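Long-range contact in geranyltranstransferase (Legionella pneumophila subsp. pneumophila, PDB 3LOM), which probably condenses allylic diphosphates with isopentenyl diphosphate to make farnesyl diphosphate in a magnesium-dependent reaction: residues L79-C84 with A125-V130. Numbering follows the deposited sequence.
Sequences LELTHC and ALAIEV
Leu81 reaches from helix 69-91 across to Ala127, Leu126 and Val130 on helix 113-135, and it supplies most of what segment 79-84 buries here. Leu81 CB meets the methyl of Ala127, 3.9 Å from Ala127 CB, where the CA atoms of the two segments come nearest: Leu81 CA and Ala127 CA are 5.5 Å apart. Beyond CB, CG lies anti to the carbonyl carbon (chi1 -78°), and the chain forks. Leu81 CD1 rests against the backbone of the other helix, 3.8 Å from Ala127 N. Leu126 CG also touches this methyl, and the CG2 methyl of Val130 lies at the margin of contact with it. Leu126 CD2 lies against both branches of the fork, 3.9 Å from Leu81 CD1 and Leu81 CD2 alike, the two leucine side chains lying obliquely to one another.

Thr82 OG1 meets the methyl of Ala127 from a direction roughly at right angles to Leu81 CB, 3.4 Å from Ala127 CB. This is a van der Waals contact; the hydroxyl is hydrogen-bonded to Ala78 O one turn back in its own helix, which satisfies a buried polar group without a hydrogen bond between the two segments. Leu28 of helix 5-28 also packs on Leu126, and Ile157 of the second subunit touches the same leucine, so this wholly buried interface lies close to the dimer contact. With axes 8.2 Å apart and running at 170°, the segments form a close antiparallel helix pair within the predominantly helical isoprenoid synthase fold of the FPP/GGPP synthase family.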
loop_
_atom_site.group_PDB
_atom_site.type_symbol
_atom_site.label_atom_id
_atom_site.label_comp_id
_atom_site.label_asym_id
_atom_site.label_seq_id
_atom_site.Cartn_x
_atom_site.Cartn_y
_atom_site.Cartn_z
ATOM N N LEU A 79 2.618 -11.511 -2.422
ATOM C CA LEU A 79 2.360 -11.346 -3.847
ATOM C C LEU A 79 0.912 -11.478 -4.246
ATOM O O LEU A 79 0.435 -10.698 -5.074
ATOM C CB LEU A 79 3.164 -12.341 -4.657
ATOM C CG LEU A 79 4.261 -11.716 -5.492
ATOM C CD1 LEU A 79 5.169 -12.825 -5.840
ATOM C CD2 LEU A 79 3.729 -11.040 -6.750
ATOM N N GLU A 80 0.223 -12.480 -3.697
ATOM C CA GLU A 80 -1.197 -12.654 -3.985
ATOM C C GLU A 80 -2.029 -11.529 -3.420
ATOM O O GLU A 80 -2.952 -11.076 -4.081
ATOM C CB GLU A 80 -1.744 -13.992 -3.501
ATOM C CG GLU A 80 -2.274 -14.885 -4.620
ATOM C CD GLU A 80 -3.089 -14.155 -5.673
ATOM O OE1 GLU A 80 -2.637 -14.099 -6.841
ATOM O OE2 GLU A 80 -4.175 -13.644 -5.340
ATOM N N LEU A 81 -1.693 -11.083 -2.208
ATOM C CA LEU A 81 -2.359 -9.936 -1.588
ATOM C C LEU A 81 -2.231 -8.672 -2.443
ATOM O O LEU A 81 -3.228 -7.967 -2.652
ATOM C CB LEU A 81 -1.829 -9.680 -0.169
ATOM C CG LEU A 81 -2.331 -10.571 0.974
ATOM C CD1 LEU A 81 -1.405 -10.461 2.171
ATOM C CD2 LEU A 81 -3.750 -10.207 1.369
ATOM N N THR A 82 -1.019 -8.407 -2.946
ATOM C CA THR A 82 -0.774 -7.274 -3.860
ATOM C C THR A 82 -1.560 -7.443 -5.164
ATOM O O THR A 82 -2.303 -6.550 -5.551
ATOM C CB THR A 82 0.742 -7.041 -4.145
ATOM O OG1 THR A 82 1.446 -6.848 -2.908
ATOM C CG2 THR A 82 0.944 -5.798 -5.024
ATOM N N HIS A 83 -1.434 -8.602 -5.805
ATOM C CA HIS A 83 -2.184 -8.893 -7.030
ATOM C C HIS A 83 -3.687 -8.727 -6.828
ATOM O O HIS A 83 -4.350 -8.076 -7.640
ATOM C CB HIS A 83 -1.863 -10.303 -7.534
ATOM C CG HIS A 83 -2.616 -10.701 -8.768
ATOM N ND1 HIS A 83 -2.607 -9.949 -9.924
ATOM C CD2 HIS A 83 -3.381 -11.786 -9.033
ATOM C CE1 HIS A 83 -3.341 -10.549 -10.845
ATOM N NE2 HIS A 83 -3.823 -11.666 -10.330
ATOM N N CYS A 84 -4.204 -9.281 -5.726
ATOM C CA CYS A 84 -5.637 -9.253 -5.430
ATOM C C CYS A 84 -6.161 -7.844 -5.209
ATOM O O CYS A 84 -7.198 -7.492 -5.775
ATOM C CB CYS A 84 -5.997 -10.154 -4.233
ATOM S SG CYS A 84 -7.780 -10.339 -3.961
ATOM N N ALA A 125 -1.430 -2.740 2.139
ATOM C CA ALA A 125 -0.737 -2.623 3.417
ATOM C C ALA A 125 -0.435 -3.985 4.065
ATOM O O ALA A 125 0.632 -4.154 4.660
ATOM C CB ALA A 125 -1.519 -1.741 4.366
ATOM N N LEU A 126 -1.358 -4.947 3.939
ATOM C CA LEU A 126 -1.179 -6.262 4.577
ATOM C C LEU A 126 0.002 -7.031 4.001
ATOM O O LEU A 126 0.805 -7.581 4.758
ATOM C CB LEU A 126 -2.452 -7.126 4.542
ATOM C CG LEU A 126 -2.350 -8.457 5.321
ATOM C CD1 LEU A 126 -2.015 -8.237 6.802
ATOM C CD2 LEU A 126 -3.585 -9.343 5.167
ATOM N N ALA A 127 0.100 -7.046 2.672
ATOM C CA ALA A 127 1.215 -7.655 1.947
ATOM C C ALA A 127 2.567 -7.232 2.512
ATOM O O ALA A 127 3.454 -8.064 2.688
ATOM C CB ALA A 127 1.131 -7.300 0.488
ATOM N N ILE A 128 2.691 -5.942 2.820
ATOM C CA ILE A 128 3.895 -5.370 3.418
ATOM C C ILE A 128 4.045 -5.750 4.900
ATOM O O ILE A 128 5.152 -6.084 5.328
ATOM C CB ILE A 128 3.935 -3.839 3.192
ATOM C CG1 ILE A 128 3.963 -3.549 1.690
ATOM C CG2 ILE A 128 5.139 -3.192 3.870
ATOM C CD1 ILE A 128 3.272 -2.263 1.308
ATOM N N GLU A 129 2.945 -5.718 5.666
ATOM C CA GLU A 129 2.937 -6.175 7.076
ATOM C C GLU A 129 3.413 -7.621 7.214
ATOM O O GLU A 129 4.296 -7.911 8.016
ATOM C CB GLU A 129 1.544 -6.021 7.710
ATOM C CG GLU A 129 1.484 -6.306 9.222
ATOM C CD GLU A 129 0.347 -5.579 9.943
ATOM O OE1 GLU A 129 0.425 -5.444 11.184
ATOM O OE2 GLU A 129 -0.616 -5.132 9.288
ATOM N N VAL A 130 2.826 -8.503 6.406
ATOM C CA VAL A 130 3.179 -9.920 6.343
ATOM C C VAL A 130 4.667 -10.141 6.036
ATOM O O VAL A 130 5.312 -10.977 6.676
ATOM C CB VAL A 130 2.285 -10.661 5.313
ATOM C CG1 VAL A 130 2.745 -12.101 5.090
ATOM C CG2 VAL A 130 0.843 -10.641 5.776
#